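Local atomic coordinates of G/U mismatch-specific DNA glycosylase (Deinococcus radiodurans, PDB entry 2C2Q), a protein that belongs to the uracil DNA glycosylase superfamily and folds as a compact alpha/beta domain around a central, mostly parallel beta-sheet. Residues Leu17-Val21 with Ser39-Tyr45; Thr83-Arg88 with Ala100-Leu106; Trp155-Thr160 with Pro172-Leu176. The protein carries 1 engineered substitution. Numbering follows the deposited sequence.

Overall arrangement
In an alpha/beta fold, helices and loops pack onto a central sheet, and the three contacts here, in series along the chain, are examples. Contacts 1 and 2 are neighbours, centres 13 Å apart, and they touch: D20 OD1 lies 2.7 Å from T83 OG1, and V18 O 2.7 Å from K87 NZ, both probable hydrogen bonds. They thus form one continuous packed region at edge strand 80-84. Contact 3 lies across the chain's centre, 21 Å from contact 1 and 20 Å from contact 2 between centres. Contacts 2 and 3 nevertheless share the mixed sheet: segment 83-88 of contact 2 runs off strand 80-84, whereas contact 3 packs the C-terminal helix 171-188 against strand 153-156.

Contact 1. Residues Leu17-Val21 with Ser39-Tyr45; sequences LVPDV and SARARAY
Where a helix ends in a Schellman motif, the closing turn can dock another part of the chain, as segment 17-21, an irregular loop ahead of strand 28-32, does at the end of helix 37-42. The loop is extended from V18 onward, and CA atoms are nearest at L17-A40 (5.9 Å) and V18-R43 (5.1 Å). S39 opens the motif: its O accepts A44 N at 3.0 Å and also lies 4.0 Å from V18 CG2, while its OG is hydrogen-bonded to A47 N. A40 O takes R43 N at 3.1 Å. A40 CB meets L17 CD1 at 4.3 Å, and a water donates to both L17 O (2.7 Å) and A40 O (2.8 Å). R43 enters the left-handed region (phi/psi 53/53) and sends its guanidinium away from the loop; its CG stays 4.1 Å from L17 O. V18, with chi1 t and CB directed toward the turn, is the most covered residue of the contact: CG1 lies 3.6 Å from R43 C, and CG2 3.7 Å from A44 O. Y45, extended and with chi1 m, brings its ring back to the loop, CE2 3.8 Å from V18 CG1. Y72 meets this ring at about 45°, and an acetate ion, probably from the crystallisation liquor though such ions often mark pockets, lies about 3 Å from the Y45 side chain. D20 turns its CB away; its carboxylate makes salt bridges with K87 and K109 and a hydrogen bond with T83 OG1. P19 O, at the ring edge near its plane, accepts the hydrogen bond from Y45 OH at 2.7 Å.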
ATOM      1  N   LEU A  17     -14.477   5.029   1.944  1.00 17.55           N
ATOM      2  CA  LEU A  17     -15.196   4.261   0.932  1.00 17.16           C
ATOM      3  C   LEU A  17     -14.965   2.770   1.151  1.00 17.22           C
ATOM      4  O   LEU A  17     -15.870   1.968   0.968  1.00 18.32           O
ATOM      5  CB  LEU A  17     -14.801   4.683  -0.495  1.00 17.27           C
ATOM      6  CG  LEU A  17     -14.905   6.189  -0.859  1.00 19.72           C
ATOM      7  CD1 LEU A  17     -14.560   6.395  -2.273  1.00 20.05           C
ATOM      8  CD2 LEU A  17     -16.328   6.725  -0.530  1.00 22.13           C
ATOM      9  N   VAL A  18     -13.740   2.391   1.591  1.00 14.75           N
ATOM     10  CA  VAL A  18     -13.390   1.019   1.896  1.00 12.84           C
ATOM     11  C   VAL A  18     -12.539   1.063   3.209  1.00 11.69           C
ATOM     12  O   VAL A  18     -11.781   2.020   3.336  1.00 12.22           O
ATOM     13  CB  VAL A  18     -12.523   0.388   0.801  1.00 12.44           C
ATOM     14  CG1 VAL A  18     -12.402  -1.107   1.104  1.00 13.74           C
ATOM     15  CG2 VAL A  18     -13.223   0.607  -0.599  1.00 16.79           C
ATOM     16  N   PRO A  19     -12.779   0.169   4.174  1.00 13.40           N
ATOM     17  CA  PRO A  19     -12.016   0.175   5.438  1.00 12.53           C
ATOM     18  C   PRO A  19     -10.501   0.054   5.198  1.00 13.51           C
ATOM     19  O   PRO A  19     -10.054  -0.633   4.248  1.00 13.90           O
ATOM     20  CB  PRO A  19     -12.504  -1.072   6.178  1.00 15.43           C
ATOM     21  CG  PRO A  19     -13.907  -1.252   5.706  1.00 15.66           C
ATOM     22  CD  PRO A  19     -13.797  -0.918   4.198  1.00 14.08           C
ATOM     23  N   ASP A  20      -9.741   0.749   6.008  1.00 13.94           N
ATOM     24  CA  ASP A  20      -8.332   0.365   6.271  1.00 13.79           C
ATOM     25  C   ASP A  20      -8.184  -1.040   6.822  1.00 14.53           C
ATOM     26  O   ASP A  20      -9.119  -1.586   7.449  1.00 13.55           O
ATOM     27  CB  ASP A  20      -7.717   1.342   7.220  1.00 12.93           C
ATOM     28  CG  ASP A  20      -7.393   2.631   6.533  1.00 13.12           C
ATOM     29  OD1 ASP A  20      -7.335   2.697   5.245  1.00 14.51           O
ATOM     30  OD2 ASP A  20      -7.215   3.649   7.226  1.00 15.88           O
ATOM     31  N   VAL A  21      -7.031  -1.686   6.532  1.00 14.63           N
ATOM     32  CA  VAL A  21      -6.684  -2.923   7.199  1.00 14.13           C
ATOM     33  C   VAL A  21      -5.397  -2.630   7.969  1.00 15.85           C
ATOM     34  O   VAL A  21      -4.277  -2.612   7.395  1.00 14.13           O
ATOM     35  CB  VAL A  21      -6.469  -4.070   6.172  1.00 14.20           C
ATOM     36  CG1 VAL A  21      -6.043  -5.378   6.825  1.00 14.95           C
ATOM     37  CG2 VAL A  21      -7.726  -4.217   5.288  1.00 12.87           C
ATOM     38  N   SER A  39     -13.010  -0.800  -7.347  1.00 14.82           N
ATOM     39  CA  SER A  39     -12.635  -1.137  -5.955  1.00 14.10           C
ATOM     40  C   SER A  39     -13.630  -0.540  -4.919  1.00 14.26           C
ATOM     41  O   SER A  39     -14.051  -1.221  -4.010  1.00 16.53           O
ATOM     42  CB  SER A  39     -11.211  -0.689  -5.674  1.00 14.35           C
ATOM     43  OG  SER A  39     -10.311  -1.481  -6.486  1.00 18.88           O
ATOM     44  N   ALA A  40     -13.976   0.709  -5.135  1.00 15.37           N
ATOM     45  CA  ALA A  40     -14.930   1.420  -4.248  1.00 18.52           C
ATOM     46  C   ALA A  40     -16.303   0.727  -4.293  1.00 19.12           C
ATOM     47  O   ALA A  40     -16.914   0.485  -3.269  1.00 18.66           O
ATOM     48  CB  ALA A  40     -15.049   2.829  -4.658  1.00 17.61           C
ATOM     49  N   ARG A  41     -16.795   0.415  -5.501  1.00 21.51           N
ATOM     50  CA  ARG A  41     -18.068  -0.293  -5.628  1.00 22.67           C
ATOM     51  C   ARG A  41     -18.073  -1.660  -5.028  1.00 22.52           C
ATOM     52  O   ARG A  41     -19.037  -2.013  -4.355  1.00 24.33           O
ATOM     53  CB  ARG A  41     -18.506  -0.347  -7.080  1.00 22.69           C
ATOM     54  CG  ARG A  41     -18.843   1.036  -7.553  1.00 26.98           C
ATOM     55  CD  ARG A  41     -19.618   1.051  -8.841  1.00 34.80           C
ATOM     56  NE  ARG A  41     -18.972   0.232  -9.869  1.00 38.79           N
ATOM     57  CZ  ARG A  41     -17.963   0.638 -10.634  1.00 37.44           C
ATOM     58  NH1 ARG A  41     -17.453   1.861 -10.499  1.00 34.27           N
ATOM     59  NH2 ARG A  41     -17.481  -0.183 -11.547  1.00 36.76           N
ATOM     60  N   ALA A  42     -16.972  -2.413  -5.196  1.00 20.78           N
ATOM     61  CA  ALA A  42     -16.816  -3.725  -4.577  1.00 20.09           C
ATOM     62  C   ALA A  42     -16.498  -3.634  -3.054  1.00 17.64           C
ATOM     63  O   ALA A  42     -16.512  -4.657  -2.399  1.00 18.71           O
ATOM     64  CB  ALA A  42     -15.709  -4.508  -5.279  1.00 20.32           C
ATOM     65  N   ARG A  43     -16.209  -2.433  -2.543  1.00 18.48           N
ATOM     66  CA  ARG A  43     -15.759  -2.265  -1.164  1.00 19.47           C
ATOM     67  C   ARG A  43     -14.557  -3.214  -0.935  1.00 17.90           C
ATOM     68  O   ARG A  43     -14.531  -4.009  -0.003  1.00 19.39           O
ATOM     69  CB  ARG A  43     -16.904  -2.555  -0.136  1.00 18.48           C
ATOM     70  CG  ARG A  43     -17.914  -1.380  -0.125  1.00 25.38           C
ATOM     71  CD  ARG A  43     -18.991  -1.593   0.923  1.00 26.53           C
ATOM     72  NE  ARG A  43     -20.187  -0.784   0.681  1.00 38.73           N
ATOM     73  CZ  ARG A  43     -21.358  -0.929   1.331  1.00 40.78           C
ATOM     74  NH1 ARG A  43     -21.514  -1.845   2.279  1.00 40.66           N
ATOM     75  NH2 ARG A  43     -22.392  -0.143   1.027  1.00 45.79           N
ATOM     76  N   ALA A  44     -13.551  -3.132  -1.804  1.00 16.46           N
ATOM     77  CA  ALA A  44     -12.359  -3.996  -1.678  1.00 14.58           C
ATOM     78  C   ALA A  44     -11.126  -3.195  -2.176  1.00 15.09           C
ATOM     79  O   ALA A  44     -11.211  -1.952  -2.354  1.00 14.58           O
ATOM     80  CB  ALA A  44     -12.582  -5.318  -2.486  1.00 15.31           C
ATOM     81  N   TYR A  45      -9.991  -3.883  -2.388  1.00 13.08           N
ATOM     82  CA  TYR A  45      -8.774  -3.225  -2.884  1.00 12.23           C
ATOM     83  C   TYR A  45      -8.386  -3.889  -4.174  1.00 11.98           C
ATOM     84  O   TYR A  45      -8.550  -5.109  -4.258  1.00 14.16           O
ATOM     85  CB  TYR A  45      -7.631  -3.363  -1.877  1.00 11.85           C
ATOM     86  CG  TYR A  45      -7.729  -2.416  -0.676  1.00  9.27           C
ATOM     87  CD1 TYR A  45      -6.936  -1.252  -0.592  1.00 10.61           C
ATOM     88  CD2 TYR A  45      -8.636  -2.698   0.361  1.00 12.14           C
ATOM     89  CE1 TYR A  45      -7.035  -0.387   0.570  1.00 12.93           C
ATOM     90  CE2 TYR A  45      -8.744  -1.855   1.471  1.00 13.55           C
ATOM     91  CZ  TYR A  45      -7.936  -0.708   1.560  1.00 10.27           C
ATOM     92  OH  TYR A  45      -8.014   0.113   2.684  1.00 12.60           O
TER
HETATM   93  O   HOH W   1     -17.494   2.288  -1.192  1.00 26.10           O

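Contact 2. Residues Thr83-Arg88 with Ala100-Leu106; sequences TDVAKR and AWRPDEL
V85, chi1 t, is the residue most covered: CG1 reaches the edge of the W101 indole (CE3, 3.8 Å) and P103 CD (4.0 Å), while CG2 meets L106 CD2 at 4.2 Å. L106 (chi1 t, chi2 p) also places CD1 3.7 Å from T83 CG2; T83 OG1 is hydrogen-bonded to D20 OD1. CA atoms pair as V85-P103 (5.5 Å) and A86-W101 (4.6 Å). R102 N donates to V85 O (2.9 Å, 159°), and A86 CB sits 4.1 Å from A100 CB. This is the start of a beta-alpha-beta crossover, the chain leaving edge strand 80-84 for helix 103-113, with R102 at the N-cap, on its way to strand 117-120. R88, R102, D104 and E105 form a salt-bridge network. R88 (m, t, t) donates NH1 to OE1 of E105 (chi1 m, chi2 t) at 3.0 Å and, weakly, NH2 to E105 OE2 (3.4 Å), while its NE pairs with E15. R102, coiled m, m, m, turns NH2 to D104 OD2 (2.7 Å) and NE to D104 OD1 (3.0 Å).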
ATOM      1  N   THR A  83      -3.851   0.469   3.247  1.00 12.10           N
ATOM      2  CA  THR A  83      -4.588   1.761   3.257  1.00 13.48           C
ATOM      3  C   THR A  83      -4.290   2.520   1.936  1.00 12.16           C
ATOM      4  O   THR A  83      -3.619   1.977   1.073  1.00 11.55           O
ATOM      5  CB  THR A  83      -4.239   2.607   4.517  1.00 12.79           C
ATOM      6  OG1 THR A  83      -5.030   3.814   4.539  1.00 13.79           O
ATOM      7  CG2 THR A  83      -2.749   3.057   4.523  1.00 13.54           C
ATOM      8  N   ASP A  84      -4.730   3.767   1.823  1.00 11.95           N
ATOM      9  CA  ASP A  84      -4.479   4.599   0.651  1.00 12.16           C
ATOM     10  C   ASP A  84      -4.260   6.034   1.087  1.00 13.86           C
ATOM     11  O   ASP A  84      -4.752   6.440   2.136  1.00 14.72           O
ATOM     12  CB  ASP A  84      -5.690   4.589  -0.274  1.00 13.36           C
ATOM     13  CG  ASP A  84      -5.865   3.263  -1.032  1.00 15.06           C
ATOM     14  OD1 ASP A  84      -4.853   2.649  -1.494  1.00 14.05           O
ATOM     15  OD2 ASP A  84      -7.007   2.800  -1.281  1.00 14.12           O
ATOM     16  N   VAL A  85      -3.626   6.816   0.238  1.00 12.31           N
ATOM     17  CA  VAL A  85      -3.423   8.238   0.574  1.00 13.38           C
ATOM     18  C   VAL A  85      -4.753   8.980   0.565  1.00 13.15           C
ATOM     19  O   VAL A  85      -4.987   9.891   1.375  1.00 15.27           O
ATOM     20  CB  VAL A  85      -2.397   8.875  -0.391  1.00 12.80           C
ATOM     21  CG1 VAL A  85      -2.089  10.337   0.003  1.00 15.58           C
ATOM     22  CG2 VAL A  85      -1.082   8.027  -0.445  1.00 16.45           C
ATOM     23  N   ALA A  86      -5.632   8.621  -0.366  1.00 13.47           N
ATOM     24  CA  ALA A  86      -6.988   9.172  -0.451  1.00 15.27           C
ATOM     25  C   ALA A  86      -8.037   8.085  -0.084  1.00 16.88           C
ATOM     26  O   ALA A  86      -8.132   7.040  -0.759  1.00 15.85           O
ATOM     27  CB  ALA A  86      -7.239   9.706  -1.818  1.00 15.19           C
ATOM     28  N   LYS A  87      -8.814   8.330   0.972  1.00 15.67           N
ATOM     29  CA  LYS A  87      -9.727   7.312   1.479  1.00 16.51           C
ATOM     30  C   LYS A  87     -11.234   7.612   1.231  1.00 18.04           C
ATOM     31  O   LYS A  87     -12.063   6.749   1.392  1.00 19.00           O
ATOM     32  CB  LYS A  87      -9.508   7.155   2.969  1.00 17.00           C
ATOM     33  CG  LYS A  87      -8.211   6.434   3.333  1.00 17.04           C
ATOM     34  CD  LYS A  87      -8.137   4.960   2.795  1.00 14.49           C
ATOM     35  CE  LYS A  87      -9.318   4.129   3.268  1.00 11.23           C
ATOM     36  NZ  LYS A  87      -9.113   2.634   3.096  1.00 11.73           N
ATOM     37  N   ARG A  88     -11.537   8.884   0.963  1.00 18.80           N
ATOM     38  CA  ARG A  88     -12.926   9.343   0.823  1.00 19.16           C
ATOM     39  C   ARG A  88     -13.354   9.606  -0.615  1.00 19.60           C
ATOM     40  O   ARG A  88     -14.494  10.082  -0.835  1.00 19.61           O
ATOM     41  CB  ARG A  88     -13.084  10.667   1.616  1.00 19.71           C
ATOM     42  CG  ARG A  88     -12.807  10.488   3.139  1.00 20.59           C
ATOM     43  CD  ARG A  88     -13.101  11.762   3.976  1.00 22.83           C
ATOM     44  NE  ARG A  88     -12.900  11.553   5.415  1.00 23.41           N
ATOM     45  CZ  ARG A  88     -11.692  11.490   6.002  1.00 25.32           C
ATOM     46  NH1 ARG A  88     -10.574  11.588   5.285  1.00 23.89           N
ATOM     47  NH2 ARG A  88     -11.604  11.334   7.325  1.00 25.82           N
ATOM     48  N   ALA A 100      -8.723  15.387  -1.823  1.00 20.11           N
ATOM     49  CA  ALA A 100      -8.764  13.929  -1.647  1.00 18.50           C
ATOM     50  C   ALA A 100      -7.536  13.348  -0.903  1.00 19.07           C
ATOM     51  O   ALA A 100      -7.682  12.371  -0.166  1.00 19.36           O
ATOM     52  CB  ALA A 100      -8.883  13.224  -3.032  1.00 19.09           C
ATOM     53  N   TRP A 101      -6.374  13.938  -1.110  1.00 19.78           N
ATOM     54  CA  TRP A 101      -5.104  13.400  -0.654  1.00 20.95           C
ATOM     55  C   TRP A 101      -4.878  13.776   0.798  1.00 21.67           C
ATOM     56  O   TRP A 101      -4.789  14.986   1.110  1.00 22.45           O
ATOM     57  CB  TRP A 101      -3.965  13.982  -1.468  1.00 20.56           C
ATOM     58  CG  TRP A 101      -4.113  13.856  -2.934  1.00 21.28           C
ATOM     59  CD1 TRP A 101      -4.534  14.822  -3.825  1.00 20.97           C
ATOM     60  CD2 TRP A 101      -3.850  12.676  -3.714  1.00 20.24           C
ATOM     61  NE1 TRP A 101      -4.551  14.311  -5.104  1.00 23.00           N
ATOM     62  CE2 TRP A 101      -4.137  12.997  -5.075  1.00 19.69           C
ATOM     63  CE3 TRP A 101      -3.416  11.381  -3.400  1.00 22.96           C
ATOM     64  CZ2 TRP A 101      -3.974  12.083  -6.114  1.00 21.44           C
ATOM     65  CZ3 TRP A 101      -3.236  10.454  -4.467  1.00 21.59           C
ATOM     66  CH2 TRP A 101      -3.541  10.811  -5.790  1.00 22.63           C
ATOM     67  N   ARG A 102      -4.736  12.768   1.671  1.00 20.58           N
ATOM     68  CA  ARG A 102      -4.505  13.008   3.116  1.00 20.86           C
ATOM     69  C   ARG A 102      -3.290  12.261   3.680  1.00 20.73           C
ATOM     70  O   ARG A 102      -3.451  11.371   4.541  1.00 21.37           O
ATOM     71  CB  ARG A 102      -5.783  12.762   3.957  1.00 20.41           C
ATOM     72  CG  ARG A 102      -7.018  13.580   3.519  1.00 23.20           C
ATOM     73  CD  ARG A 102      -6.816  15.099   3.732  1.00 25.27           C
ATOM     74  NE  ARG A 102      -6.433  15.299   5.138  1.00 32.33           N
ATOM     75  CZ  ARG A 102      -7.321  15.380   6.157  1.00 36.57           C
ATOM     76  NH1 ARG A 102      -8.641  15.317   5.921  1.00 41.15           N
ATOM     77  NH2 ARG A 102      -6.893  15.491   7.408  1.00 39.23           N
ATOM     78  N   PRO A 103      -2.078  12.580   3.178  1.00 20.61           N
ATOM     79  CA  PRO A 103      -0.844  11.946   3.630  1.00 21.48           C
ATOM     80  C   PRO A 103      -0.618  12.187   5.157  1.00 22.02           C
ATOM     81  O   PRO A 103       0.113  11.433   5.798  1.00 22.57           O
ATOM     82  CB  PRO A 103       0.264  12.627   2.790  1.00 21.52           C
ATOM     83  CG  PRO A 103      -0.326  13.915   2.290  1.00 20.62           C
ATOM     84  CD  PRO A 103      -1.819  13.659   2.202  1.00 22.17           C
ATOM     85  N   ASP A 104      -1.264  13.223   5.689  1.00 24.25           N
ATOM     86  CA  ASP A 104      -1.245  13.581   7.097  1.00 25.49           C
ATOM     87  C   ASP A 104      -1.957  12.520   7.924  1.00 24.47           C
ATOM     88  O   ASP A 104      -1.377  12.012   8.863  1.00 23.18           O
ATOM     89  CB  ASP A 104      -1.834  14.988   7.319  1.00 27.18           C
ATOM     90  CG  ASP A 104      -3.285  15.130   6.840  1.00 30.53           C
ATOM     91  OD1 ASP A 104      -3.573  14.751   5.663  1.00 30.89           O
ATOM     92  OD2 ASP A 104      -4.205  15.607   7.556  1.00 36.01           O
ATOM     93  N   GLU A 105      -3.162  12.119   7.504  1.00 22.38           N
ATOM     94  CA  GLU A 105      -3.859  10.980   8.126  1.00 22.02           C
ATOM     95  C   GLU A 105      -3.089   9.673   7.979  1.00 20.32           C
ATOM     96  O   GLU A 105      -3.074   8.860   8.900  1.00 19.70           O
ATOM     97  CB  GLU A 105      -5.276  10.846   7.568  1.00 22.02           C
ATOM     98  CG  GLU A 105      -6.208  11.973   8.002  1.00 26.72           C
ATOM     99  CD  GLU A 105      -7.634  11.767   7.577  1.00 32.36           C
ATOM    100  OE1 GLU A 105      -7.886  11.248   6.457  1.00 29.36           O
ATOM    101  OE2 GLU A 105      -8.520  12.136   8.375  1.00 32.39           O
ATOM    102  N   LEU A 106      -2.435   9.471   6.834  1.00 18.54           N
ATOM    103  CA  LEU A 106      -1.588   8.288   6.649  1.00 18.37           C
ATOM    104  C   LEU A 106      -0.467   8.312   7.702  1.00 19.00           C
ATOM    105  O   LEU A 106      -0.205   7.328   8.349  1.00 16.63           O
ATOM    106  CB  LEU A 106      -0.963   8.277   5.242  1.00 18.94           C
ATOM    107  CG  LEU A 106       0.092   7.217   4.921  1.00 16.40           C
ATOM    108  CD1 LEU A 106      -0.445   5.804   5.208  1.00 19.31           C
ATOM    109  CD2 LEU A 106       0.492   7.402   3.440  1.00 16.92           C
TER
HETATM  110  O   HOH W   2      -4.830   9.048   4.110  1.00 21.86           O
HETATM  111  O   HOH W   3     -10.114  11.179   0.116  1.00 19.37           O
HETATM  112  O   HOH W   4      -9.702   9.739   8.997  1.00 27.23           O

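Contact 3. Residues Trp155-Thr160 with Pro172-Leu176; sequences WVLPST and PWQAL
In this alpha/beta fold a helix packs on the sheet: strand 153-156 and the extended chain after it lie against the start of the C-terminal helix 171-188. CA atoms come closest at L157-P172 (6.0 Å), but W155 and L176 stand 8.1 Å apart, and the W155 indole fills that wider gap. With chi1 m, its CZ3 lies 3.4 Å from both P172 O and L176 N and 3.8 Å from A175 CB, while L176 CD1 covers one ring face, 4.0 Å from the six-membered centroid, in a CH-pi contact. L176 (chi1 t, chi2 p) meets L157 CD1 with its CD2 at 3.7 Å. L157 (m, t), just past the strand, is the bump that enters the hollow between P172, W173 and L176: CD1 sits over the W173 six-membered ring, 3.5 Å from its centroid and 6° off the normal, a CH-pi contact, and CD2 reaches P172 CB at 4.1 Å. L157, W173 and L176 continue to strand 28-32, touching L30 or L28, so the helix is seated on the sheet. Further along, P158 CD lies against P172 CB and W173 CD1, both at 3.6 Å, and T160 CG2 approaches W173 CZ2 at 3.5 Å, while T160 OG1 is hydrogen-bonded to N51 OD1. F168 also meets the W173 ring. The indole nitrogen W173 NE1 donates to P158 O, 2.9 Å away at 152°.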
ATOM      1  N   TRP A 155       9.110   2.095   1.002  1.00 20.95           N
ATOM      2  CA  TRP A 155       9.427   1.460  -0.271  1.00 18.87           C
ATOM      3  C   TRP A 155       8.496   2.085  -1.282  1.00 19.34           C
ATOM      4  O   TRP A 155       7.392   2.557  -0.933  1.00 17.91           O
ATOM      5  CB  TRP A 155       9.146  -0.061  -0.228  1.00 20.90           C
ATOM      6  CG  TRP A 155      10.262  -0.913   0.429  1.00 19.95           C
ATOM      7  CD1 TRP A 155      10.755  -0.801   1.702  1.00 21.55           C
ATOM      8  CD2 TRP A 155      10.982  -1.992  -0.179  1.00 22.75           C
ATOM      9  NE1 TRP A 155      11.716  -1.763   1.941  1.00 21.88           N
ATOM     10  CE2 TRP A 155      11.897  -2.496   0.796  1.00 22.34           C
ATOM     11  CE3 TRP A 155      10.964  -2.583  -1.457  1.00 23.87           C
ATOM     12  CZ2 TRP A 155      12.779  -3.569   0.526  1.00 22.88           C
ATOM     13  CZ3 TRP A 155      11.836  -3.659  -1.720  1.00 23.01           C
ATOM     14  CH2 TRP A 155      12.760  -4.114  -0.728  1.00 22.65           C
ATOM     15  N   VAL A 156       8.942   2.067  -2.542  1.00 18.38           N
ATOM     16  CA  VAL A 156       8.121   2.597  -3.644  1.00 18.95           C
ATOM     17  C   VAL A 156       8.092   1.527  -4.704  1.00 18.73           C
ATOM     18  O   VAL A 156       9.138   0.927  -5.025  1.00 18.59           O
ATOM     19  CB  VAL A 156       8.654   3.947  -4.173  1.00 19.42           C
ATOM     20  CG1 VAL A 156       7.877   4.404  -5.426  1.00 20.37           C
ATOM     21  CG2 VAL A 156       8.566   5.070  -3.097  1.00 19.20           C
ATOM     22  N   LEU A 157       6.889   1.192  -5.195  1.00 16.73           N
ATOM     23  CA  LEU A 157       6.763   0.044  -6.066  1.00 14.98           C
ATOM     24  C   LEU A 157       6.157   0.440  -7.390  1.00 15.67           C
ATOM     25  O   LEU A 157       5.425   1.405  -7.429  1.00 17.23           O
ATOM     26  CB  LEU A 157       5.907  -1.074  -5.450  1.00 16.11           C
ATOM     27  CG  LEU A 157       6.362  -1.533  -4.044  1.00 15.70           C
ATOM     28  CD1 LEU A 157       5.207  -2.416  -3.403  1.00 16.86           C
ATOM     29  CD2 LEU A 157       7.610  -2.323  -4.107  1.00 17.58           C
ATOM     30  N   PRO A 158       6.491  -0.288  -8.475  1.00 17.33           N
ATOM     31  CA  PRO A 158       5.873  -0.021  -9.797  1.00 17.74           C
ATOM     32  C   PRO A 158       4.390  -0.308  -9.716  1.00 17.17           C
ATOM     33  O   PRO A 158       3.993  -1.360  -9.218  1.00 16.84           O
ATOM     34  CB  PRO A 158       6.579  -1.025 -10.737  1.00 19.53           C
ATOM     35  CG  PRO A 158       7.931  -1.311 -10.054  1.00 20.32           C
ATOM     36  CD  PRO A 158       7.484  -1.385  -8.556  1.00 17.44           C
ATOM     37  N   SER A 159       3.582   0.635 -10.203  1.00 18.32           N
ATOM     38  CA  SER A 159       2.099   0.422 -10.230  1.00 18.99           C
ATOM     39  C   SER A 159       1.675  -0.892 -10.923  1.00 18.65           C
ATOM     40  O   SER A 159       2.215  -1.260 -11.985  1.00 18.60           O
ATOM     41  CB  SER A 159       1.404   1.652 -10.823  1.00 19.76           C
ATOM     42  OG  SER A 159       0.055   1.378 -11.016  1.00 18.63           O
ATOM     43  N   THR A 160       0.726  -1.609 -10.314  1.00 16.44           N
ATOM     44  CA  THR A 160       0.136  -2.804 -10.878  1.00 16.50           C
ATOM     45  C   THR A 160      -1.100  -2.457 -11.714  1.00 16.61           C
ATOM     46  O   THR A 160      -1.800  -3.344 -12.161  1.00 16.56           O
ATOM     47  CB  THR A 160      -0.220  -3.808  -9.780  1.00 16.39           C
ATOM     48  OG1 THR A 160      -1.069  -3.143  -8.817  1.00 16.99           O
ATOM     49  CG2 THR A 160       1.051  -4.258  -9.003  1.00 16.38           C
ATOM     50  N   PRO A 172      11.237  -4.868  -7.867  1.00 23.97           N
ATOM     51  CA  PRO A 172      10.985  -4.190  -6.574  1.00 22.99           C
ATOM     52  C   PRO A 172      10.010  -4.960  -5.664  1.00 22.07           C
ATOM     53  O   PRO A 172      10.249  -5.016  -4.420  1.00 20.22           O
ATOM     54  CB  PRO A 172      10.438  -2.815  -7.003  1.00 24.02           C
ATOM     55  CG  PRO A 172      11.013  -2.633  -8.434  1.00 24.81           C
ATOM     56  CD  PRO A 172      10.865  -3.978  -9.001  1.00 23.07           C
ATOM     57  N   TRP A 173       8.991  -5.575  -6.268  1.00 19.17           N
ATOM     58  CA  TRP A 173       7.989  -6.395  -5.583  1.00 19.89           C
ATOM     59  C   TRP A 173       8.614  -7.724  -5.049  1.00 20.31           C
ATOM     60  O   TRP A 173       8.275  -8.227  -3.992  1.00 20.22           O
ATOM     61  CB  TRP A 173       6.811  -6.739  -6.531  1.00 18.46           C
ATOM     62  CG  TRP A 173       5.953  -5.582  -6.857  1.00 19.81           C
ATOM     63  CD1 TRP A 173       6.114  -4.662  -7.871  1.00 20.36           C
ATOM     64  CD2 TRP A 173       4.762  -5.192  -6.146  1.00 19.78           C
ATOM     65  NE1 TRP A 173       5.110  -3.709  -7.827  1.00 19.79           N
ATOM     66  CE2 TRP A 173       4.242  -4.025  -6.804  1.00 21.90           C
ATOM     67  CE3 TRP A 173       4.058  -5.730  -5.040  1.00 20.95           C
ATOM     68  CZ2 TRP A 173       3.089  -3.339  -6.351  1.00 21.49           C
ATOM     69  CZ3 TRP A 173       2.873  -5.039  -4.591  1.00 19.01           C
ATOM     70  CH2 TRP A 173       2.409  -3.879  -5.263  1.00 19.29           C
ATOM     71  N   GLN A 174       9.485  -8.354  -5.844  1.00 21.10           N
ATOM     72  CA  GLN A 174      10.097  -9.560  -5.366  1.00 20.59           C
ATOM     73  C   GLN A 174      11.085  -9.250  -4.233  1.00 20.34           C
ATOM     74  O   GLN A 174      11.183 -10.035  -3.266  1.00 22.10           O
ATOM     75  CB  GLN A 174      10.859 -10.250  -6.508  1.00 20.73           C
ATOM     76  CG  GLN A 174      11.452 -11.543  -6.057  1.00 23.16           C
ATOM     77  CD  GLN A 174      10.452 -12.612  -5.758  1.00 27.43           C
ATOM     78  OE1 GLN A 174       9.607 -12.964  -6.591  1.00 27.40           O
ATOM     79  NE2 GLN A 174      10.542 -13.161  -4.554  1.00 31.97           N
ATOM     80  N   ALA A 175      11.810  -8.138  -4.343  1.00 20.23           N
ATOM     81  CA  ALA A 175      12.764  -7.721  -3.296  1.00 21.06           C
ATOM     82  C   ALA A 175      12.005  -7.449  -1.979  1.00 21.08           C
ATOM     83  O   ALA A 175      12.512  -7.666  -0.852  1.00 20.37           O
ATOM     84  CB  ALA A 175      13.518  -6.480  -3.722  1.00 21.53           C
ATOM     85  N   LEU A 176      10.813  -6.898  -2.146  1.00 20.81           N
ATOM     86  CA  LEU A 176       9.966  -6.619  -0.999  1.00 19.11           C
ATOM     87  C   LEU A 176       9.538  -7.914  -0.378  1.00 20.01           C
ATOM     88  O   LEU A 176       9.635  -8.067   0.873  1.00 20.28           O
ATOM     89  CB  LEU A 176       8.751  -5.752  -1.426  1.00 18.69           C
ATOM     90  CG  LEU A 176       7.828  -5.419  -0.263  1.00 17.73           C
ATOM     91  CD1 LEU A 176       8.523  -4.686   0.863  1.00 17.40           C
ATOM     92  CD2 LEU A 176       6.635  -4.611  -0.806  1.00 18.07           C
TER